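Local coordinates for lipoprotein (Mycoplasma mycoides subsp. capri, PDB 7ADK) that is the protease MIP, which acts with its partner MIB on the mycoplasma surface to promote the dissociation of antibody from antigen, at the interface of chains B and A. Coordinates in Å, arbitrary orientation; residue numbers count along the deposited sequence, not the author numbering. Chains: chain A, Lipoprotein; chain B, Putative immunoglobulin-blocking virulence protein.

Contact 1: the interface of chains B and A. Residues chain B 646, 680-683; chain A 669, 671, 675, 685-686, 690.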
loop_
_atom_site.group_PDB
_atom_site.type_symbol
_atom_site.label_atom_id
_atom_site.label_comp_id
_atom_site.label_asym_id
_atom_site.label_seq_id
_atom_site.Cartn_x
_atom_site.Cartn_y
_atom_site.Cartn_z
ATOM N N ASN B 646 0.630 -12.195 -22.857
ATOM C CA ASN B 646 1.627 -11.341 -23.496
ATOM C C ASN B 646 0.993 -10.171 -24.273
ATOM O O ASN B 646 1.614 -9.131 -24.486
ATOM C CB ASN B 646 2.379 -12.300 -24.439
ATOM C CG ASN B 646 3.725 -11.829 -24.939
ATOM O OD1 ASN B 646 4.116 -10.693 -24.832
ATOM N ND2 ASN B 646 4.502 -12.712 -25.490
ATOM N N SER B 680 -0.545 -12.899 -16.328
ATOM C CA SER B 680 0.684 -12.160 -15.983
ATOM C C SER B 680 0.701 -10.663 -16.345
ATOM O O SER B 680 1.434 -9.892 -15.733
ATOM C CB SER B 680 1.881 -12.838 -16.645
ATOM O OG SER B 680 1.953 -14.188 -16.283
ATOM N N ASN B 681 -0.119 -10.229 -17.298
ATOM C CA ASN B 681 -0.232 -8.847 -17.761
ATOM C C ASN B 681 -1.350 -8.019 -17.080
ATOM O O ASN B 681 -1.135 -6.861 -16.737
ATOM C CB ASN B 681 -0.389 -8.876 -19.295
ATOM C CG ASN B 681 -1.616 -9.614 -19.775
ATOM O OD1 ASN B 681 -2.190 -10.428 -19.076
ATOM N ND2 ASN B 681 -2.108 -9.317 -20.942
ATOM N N GLY B 682 -2.562 -8.563 -16.929
ATOM C CA GLY B 682 -3.794 -7.832 -16.580
ATOM C C GLY B 682 -4.446 -6.934 -17.662
ATOM O O GLY B 682 -5.555 -6.454 -17.460
ATOM N N ASN B 683 -3.824 -6.748 -18.839
ATOM C CA ASN B 683 -4.339 -6.001 -20.005
ATOM C C ASN B 683 -5.426 -6.727 -20.820
ATOM O O ASN B 683 -5.762 -6.285 -21.914
ATOM C CB ASN B 683 -3.167 -5.585 -20.929
ATOM C CG ASN B 683 -2.235 -4.561 -20.314
ATOM O OD1 ASN B 683 -1.677 -4.775 -19.255
ATOM N ND2 ASN B 683 -2.079 -3.409 -20.909
ATOM N N GLU A 669 0.097 3.434 -16.969
ATOM C CA GLU A 669 -0.976 2.456 -16.824
ATOM C C GLU A 669 -1.015 1.845 -15.414
ATOM O O GLU A 669 -0.029 1.289 -14.936
ATOM C CB GLU A 669 -0.790 1.294 -17.816
ATOM C CG GLU A 669 -0.561 1.647 -19.278
ATOM C CD GLU A 669 -0.420 0.413 -20.192
ATOM O OE1 GLU A 669 -0.711 -0.729 -19.798
ATOM O OE2 GLU A 669 -0.016 0.589 -21.352
ATOM N N LYS A 671 -1.994 -0.942 -14.765
ATOM C CA LYS A 671 -1.730 -2.356 -15.054
ATOM C C LYS A 671 -0.305 -2.802 -14.753
ATOM O O LYS A 671 -0.076 -3.999 -14.644
ATOM C CB LYS A 671 -2.086 -2.631 -16.523
ATOM C CG LYS A 671 -3.597 -2.490 -16.753
ATOM C CD LYS A 671 -3.991 -2.639 -18.221
ATOM C CE LYS A 671 -5.509 -2.488 -18.359
ATOM N NZ LYS A 671 -5.931 -2.343 -19.766
ATOM N N LYS A 675 3.908 -6.097 -11.737
ATOM C CA LYS A 675 3.946 -6.933 -12.944
ATOM C C LYS A 675 5.228 -6.790 -13.775
ATOM O O LYS A 675 5.507 -7.650 -14.601
ATOM C CB LYS A 675 2.677 -6.652 -13.765
ATOM C CG LYS A 675 1.337 -6.864 -13.042
ATOM C CD LYS A 675 1.066 -8.334 -12.701
ATOM C CE LYS A 675 -0.373 -8.514 -12.205
ATOM N NZ LYS A 675 -0.736 -9.936 -12.051
ATOM N N SER A 685 6.208 -9.784 -19.664
ATOM C CA SER A 685 4.767 -9.926 -19.891
ATOM C C SER A 685 4.140 -8.752 -20.661
ATOM O O SER A 685 2.962 -8.807 -21.008
ATOM C CB SER A 685 4.092 -10.129 -18.533
ATOM O OG SER A 685 2.796 -10.663 -18.688
ATOM N N PHE A 686 4.905 -7.693 -20.945
ATOM C CA PHE A 686 4.485 -6.511 -21.703
ATOM C C PHE A 686 5.452 -6.231 -22.859
ATOM O O PHE A 686 6.661 -6.438 -22.729
ATOM C CB PHE A 686 4.377 -5.298 -20.775
ATOM C CG PHE A 686 3.452 -5.508 -19.602
ATOM C CD1 PHE A 686 2.069 -5.292 -19.728
ATOM C CD2 PHE A 686 3.977 -5.966 -18.387
ATOM C CE1 PHE A 686 1.214 -5.531 -18.639
ATOM C CE2 PHE A 686 3.126 -6.215 -17.306
ATOM C CZ PHE A 686 1.743 -5.996 -17.425
ATOM N N GLU A 690 5.416 -0.626 -24.970
ATOM C CA GLU A 690 4.352 -0.290 -24.018
ATOM C C GLU A 690 4.917 0.306 -22.721
ATOM O O GLU A 690 4.483 1.367 -22.277
ATOM C CB GLU A 690 3.515 -1.560 -23.778
ATOM C CG GLU A 690 2.063 -1.290 -23.373
ATOM C CD GLU A 690 1.132 -2.396 -23.906
ATOM O OE1 GLU A 690 0.132 -2.082 -24.595
ATOM O OE2 GLU A 690 1.405 -3.595 -23.672
#
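B:Asn683 and A:Glu669 are joined by a hydrogen bond. The amide nitrogen ND2 of B:Asn683 donates to the carboxylate oxygen OE1 of A:Glu669 at 3.2 Å. The bond is fairly straight, 162° at the hydrogen. The acceptor lies close to the amide plane and is met on its syn side, somewhat out of the carboxylate plane. CG of B:Asn683 is anti to its carbonyl carbon (chi1 -67°), which turns the amide towards chain A.

Around it lie van der Waals contacts. The extended A:Lys671 chain crosses the B:Asn683 side chain at a slant, its CD 3.3 Å from CG of B:Asn683. A:Phe686 meets the amide at its ring edge, CE1 being 4.0 Å from CG of B:Asn683. The planes of ring and amide are 65° apart. The tip of that ring, CZ, also lies 3.5 Å from CA of B:Asn681. A:Ser685 and B:Ser680 approach with CB atoms 4.0 Å apart. The bent A:Lys675 chain brings CD to 3.4 Å from the carbonyl O of B:Ser680.

On chain B, residues 680 to 683 open the loop between strands 676-679 and 688-690. Chain A supplies A:Lys671 from the 3-10 helix 670-672 and A:Phe686 from the loop just before helix 688-691.

Contact 2: the interface of chains B and A. Residues chain B 615, 644, 646; chain A 683-685.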
loop_
_atom_site.group_PDB
_atom_site.type_symbol
_atom_site.label_atom_id
_atom_site.label_comp_id
_atom_site.label_asym_id
_atom_site.label_seq_id
_atom_site.Cartn_x
_atom_site.Cartn_y
_atom_site.Cartn_z
ATOM N N THR B 615 5.491 -20.359 -20.558
ATOM C CA THR B 615 4.627 -19.596 -21.474
ATOM C C THR B 615 3.729 -20.441 -22.378
ATOM O O THR B 615 2.792 -19.909 -22.970
ATOM C CB THR B 615 5.448 -18.619 -22.333
ATOM O OG1 THR B 615 6.283 -19.302 -23.239
ATOM C CG2 THR B 615 6.332 -17.710 -21.488
ATOM N N TYR B 644 0.442 -17.351 -18.007
ATOM C CA TYR B 644 1.148 -16.381 -18.817
ATOM C C TYR B 644 0.245 -15.788 -19.899
ATOM O O TYR B 644 -0.405 -16.531 -20.637
ATOM C CB TYR B 644 2.380 -17.018 -19.419
ATOM C CG TYR B 644 3.158 -16.054 -20.270
ATOM C CD1 TYR B 644 3.924 -15.053 -19.658
ATOM C CD2 TYR B 644 3.083 -16.131 -21.669
ATOM C CE1 TYR B 644 4.653 -14.159 -20.444
ATOM C CE2 TYR B 644 3.827 -15.248 -22.456
ATOM C CZ TYR B 644 4.628 -14.273 -21.841
ATOM O OH TYR B 644 5.412 -13.467 -22.579
ATOM N N ASN B 646 0.630 -12.195 -22.857
ATOM C CA ASN B 646 1.627 -11.341 -23.496
ATOM C C ASN B 646 0.993 -10.171 -24.273
ATOM O O ASN B 646 1.614 -9.131 -24.486
ATOM C CB ASN B 646 2.379 -12.300 -24.439
ATOM C CG ASN B 646 3.725 -11.829 -24.939
ATOM O OD1 ASN B 646 4.116 -10.693 -24.832
ATOM N ND2 ASN B 646 4.502 -12.712 -25.490
ATOM N N THR A 683 9.911 -14.290 -18.462
ATOM C CA THR A 683 9.801 -13.568 -19.744
ATOM C C THR A 683 9.017 -12.273 -19.532
ATOM O O THR A 683 8.083 -12.256 -18.733
ATOM C CB THR A 683 9.148 -14.462 -20.810
ATOM O OG1 THR A 683 9.838 -15.662 -20.948
ATOM C CG2 THR A 683 9.155 -13.859 -22.192
ATOM N N ASN A 684 9.360 -11.172 -20.208
ATOM C CA ASN A 684 8.605 -9.925 -20.067
ATOM C C ASN A 684 7.155 -10.113 -20.540
ATOM O O ASN A 684 6.903 -10.547 -21.656
ATOM C CB ASN A 684 9.297 -8.760 -20.794
ATOM C CG ASN A 684 10.682 -8.452 -20.265
ATOM O OD1 ASN A 684 11.686 -8.884 -20.807
ATOM N ND2 ASN A 684 10.802 -7.717 -19.198
ATOM N N SER A 685 6.208 -9.784 -19.664
ATOM C CA SER A 685 4.767 -9.926 -19.891
ATOM C C SER A 685 4.140 -8.752 -20.661
ATOM O O SER A 685 2.962 -8.807 -21.008
ATOM C CB SER A 685 4.092 -10.129 -18.533
ATOM O OG SER A 685 2.796 -10.663 -18.688
#
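A:Asn684 has a polyproline-II-like backbone (phi -62°, psi 125°) and presents its carbonyl O to the phenol of B:Tyr644. The hydroxyl OH of B:Tyr644 donates to this O at 3.4 Å, a weak hydrogen bond. The amide side chain of A:Asn684 takes no part in it.

The ring of B:Tyr644 reaches chain A tip first. Its CG is anti to the backbone N (chi1 -180°), which carries the phenol out towards the partner. The methyl CG2 of A:Thr683 also meets the hydroxyl, 3.8 Å from OH of B:Tyr644. The two side chains cross at about a right angle.

Within chain B, B:Thr615 covers one face of the tyrosine. Its methyl CG2 stands 3.5 Å above the ring plane, over the centre, and should help to fix the ring's tilt. The same CG2 of B:Thr615 lies 4.1 Å from OG1 of A:Thr683. At the margin, B:Asn646 faces A:Ser685 through backbone carbonyls, with little surface hidden.

The patch is small, 132 Å² in all. B:Tyr644 directly follows strand 640-643, and B:Thr615 comes from a separate loop. Residues 683 to 685 of chain A form a loop segment shortly before helix 688-691.

Contact 3: the interface of chains B and A. Residues chain B 456-460; chain A 470-472, 475, 485.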
loop_
_atom_site.group_PDB
_atom_site.type_symbol
_atom_site.label_atom_id
_atom_site.label_comp_id
_atom_site.label_asym_id
_atom_site.label_seq_id
_atom_site.Cartn_x
_atom_site.Cartn_y
_atom_site.Cartn_z
ATOM N N GLU B 456 16.275 -7.749 -0.744
ATOM C CA GLU B 456 15.883 -6.583 0.057
ATOM C C GLU B 456 16.201 -5.239 -0.623
ATOM O O GLU B 456 15.367 -4.336 -0.647
ATOM C CB GLU B 456 16.541 -6.701 1.437
ATOM C CG GLU B 456 16.056 -5.663 2.453
ATOM C CD GLU B 456 16.993 -4.457 2.600
ATOM O OE1 GLU B 456 18.142 -4.643 3.053
ATOM O OE2 GLU B 456 16.575 -3.325 2.277
ATOM N N LYS B 457 17.404 -5.102 -1.195
ATOM C CA LYS B 457 17.874 -3.911 -1.925
ATOM C C LYS B 457 17.329 -3.835 -3.351
ATOM O O LYS B 457 16.864 -2.790 -3.792
ATOM C CB LYS B 457 19.405 -3.895 -1.878
ATOM C CG LYS B 457 20.054 -2.745 -2.653
ATOM C CD LYS B 457 21.565 -2.682 -2.434
ATOM C CE LYS B 457 21.918 -1.993 -1.121
ATOM N NZ LYS B 457 23.323 -2.226 -0.748
ATOM N N ASN B 458 17.396 -4.927 -4.095
ATOM C CA ASN B 458 16.970 -5.046 -5.484
ATOM C C ASN B 458 16.165 -6.332 -5.655
ATOM O O ASN B 458 16.688 -7.412 -5.412
ATOM C CB ASN B 458 18.202 -5.060 -6.400
ATOM C CG ASN B 458 18.940 -3.769 -6.624
ATOM O OD1 ASN B 458 20.014 -3.759 -7.155
ATOM N ND2 ASN B 458 18.431 -2.638 -6.257
ATOM N N SER B 459 14.911 -6.245 -6.083
ATOM C CA SER B 459 13.981 -7.378 -6.061
ATOM C C SER B 459 14.209 -8.414 -7.162
ATOM O O SER B 459 13.784 -9.556 -7.049
ATOM C CB SER B 459 12.553 -6.856 -6.143
ATOM O OG SER B 459 12.339 -5.851 -5.176
ATOM N N ASP B 460 14.903 -8.051 -8.229
ATOM C CA ASP B 460 15.276 -8.912 -9.349
ATOM C C ASP B 460 16.653 -9.573 -9.164
ATOM O O ASP B 460 17.119 -10.273 -10.057
ATOM C CB ASP B 460 15.240 -8.106 -10.656
ATOM C CG ASP B 460 16.280 -6.982 -10.726
ATOM O OD1 ASP B 460 16.525 -6.298 -9.708
ATOM O OD2 ASP B 460 16.844 -6.767 -11.824
ATOM N N GLU A 470 21.556 3.926 -6.898
ATOM C CA GLU A 470 21.902 2.513 -6.941
ATOM C C GLU A 470 20.771 1.600 -7.452
ATOM O O GLU A 470 21.047 0.511 -7.954
ATOM C CB GLU A 470 22.338 2.112 -5.522
ATOM C CG GLU A 470 23.607 2.819 -5.013
ATOM C CD GLU A 470 23.374 4.154 -4.279
ATOM O OE1 GLU A 470 23.522 4.189 -3.040
ATOM O OE2 GLU A 470 23.076 5.182 -4.924
ATOM N N VAL A 471 19.520 2.061 -7.366
ATOM C CA VAL A 471 18.260 1.358 -7.698
ATOM C C VAL A 471 18.080 1.037 -9.190
ATOM O O VAL A 471 18.647 1.701 -10.051
ATOM C CB VAL A 471 17.108 2.238 -7.190
ATOM C CG1 VAL A 471 15.705 1.926 -7.680
ATOM C CG2 VAL A 471 17.046 2.211 -5.672
ATOM N N LYS A 472 17.253 0.032 -9.514
ATOM C CA LYS A 472 17.084 -0.543 -10.863
ATOM C C LYS A 472 15.642 -0.456 -11.384
ATOM O O LYS A 472 14.678 -0.543 -10.626
ATOM C CB LYS A 472 17.600 -1.993 -10.875
ATOM C CG LYS A 472 19.114 -2.055 -10.647
ATOM C CD LYS A 472 19.631 -3.486 -10.550
ATOM C CE LYS A 472 21.123 -3.450 -10.201
ATOM N NZ LYS A 472 21.622 -4.775 -9.780
ATOM N N GLN A 475 11.606 -2.528 -10.924
ATOM C CA GLN A 475 11.324 -2.761 -9.502
ATOM C C GLN A 475 10.089 -1.990 -9.007
ATOM O O GLN A 475 9.837 -0.864 -9.436
ATOM C CB GLN A 475 12.580 -2.385 -8.700
ATOM C CG GLN A 475 12.481 -2.708 -7.205
ATOM C CD GLN A 475 13.788 -2.501 -6.452
ATOM O OE1 GLN A 475 14.823 -2.119 -6.971
ATOM N NE2 GLN A 475 13.794 -2.763 -5.174
ATOM N N ASN A 485 15.470 1.649 -0.153
ATOM C CA ASN A 485 15.949 2.300 -1.368
ATOM C C ASN A 485 15.730 3.820 -1.372
ATOM O O ASN A 485 16.303 4.523 -2.197
ATOM C CB ASN A 485 15.301 1.635 -2.577
ATOM C CG ASN A 485 15.714 0.190 -2.748
ATOM O OD1 ASN A 485 16.795 -0.137 -3.191
ATOM N ND2 ASN A 485 14.871 -0.735 -2.402
#
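Two loops meet where the carbonyl of B:Lys457 faces A:Gln475 and A:Asn485. The chain A loop joins strands 461-467 and 486-493. The chain B loop lies between the strand residue 454 and helix 464-467.

The carbonyl O of B:Lys457 is a shared acceptor. NE2 of A:Gln475 donates to it at 3.4 Å, weakly, although the bond is nearly straight (165° at the hydrogen). CG of A:Gln475 is anti to the backbone N (chi1 -174°), and the extended chain carries the amide to this carbonyl. ND2 of A:Asn485 makes another weak bond to this O, at 3.2 Å. OD1 of A:Asn485 is modelled 2.7 Å from the same O. Both atoms can only accept, so the amide's orientation is doubtful. Within chain B, ND2 of B:Asn458 donates to O of B:Lys457 at 2.9 Å from above the carbonyl plane, which ties that side chain to its own loop.

OD1 of B:Asn458 accepts a weak hydrogen bond from the side-chain amine NZ of A:Lys472 at 3.2 Å. The lysine chain is extended and crosses at about a right angle. The amides of B:Asn458 and A:Gln475 are 88° apart. OD1 of B:Asp460 is 5.3 Å from NZ of A:Lys472, and its negative charge may attract the lysine without direct contact.

A:Asn485 is the last loop residue before strand 486-493.

Contact 1 and contact 2 are neighbours, with C-alpha centres about 9 Å apart. They share B:Asn646 and A:Ser685 and form one continuous stretch of the interface. Contact 3 stands apart, its centre about 20 Å from that of contact 1 and 21 Å from that of contact 2. It uses different loops of both chains. Loops carry most of the touching residues throughout. These patches, of mixed polar and van der Waals contacts, form part of the joining of MIB and MIP. Spread over separate sites, they may contribute to how the two proteins face each other in the complex.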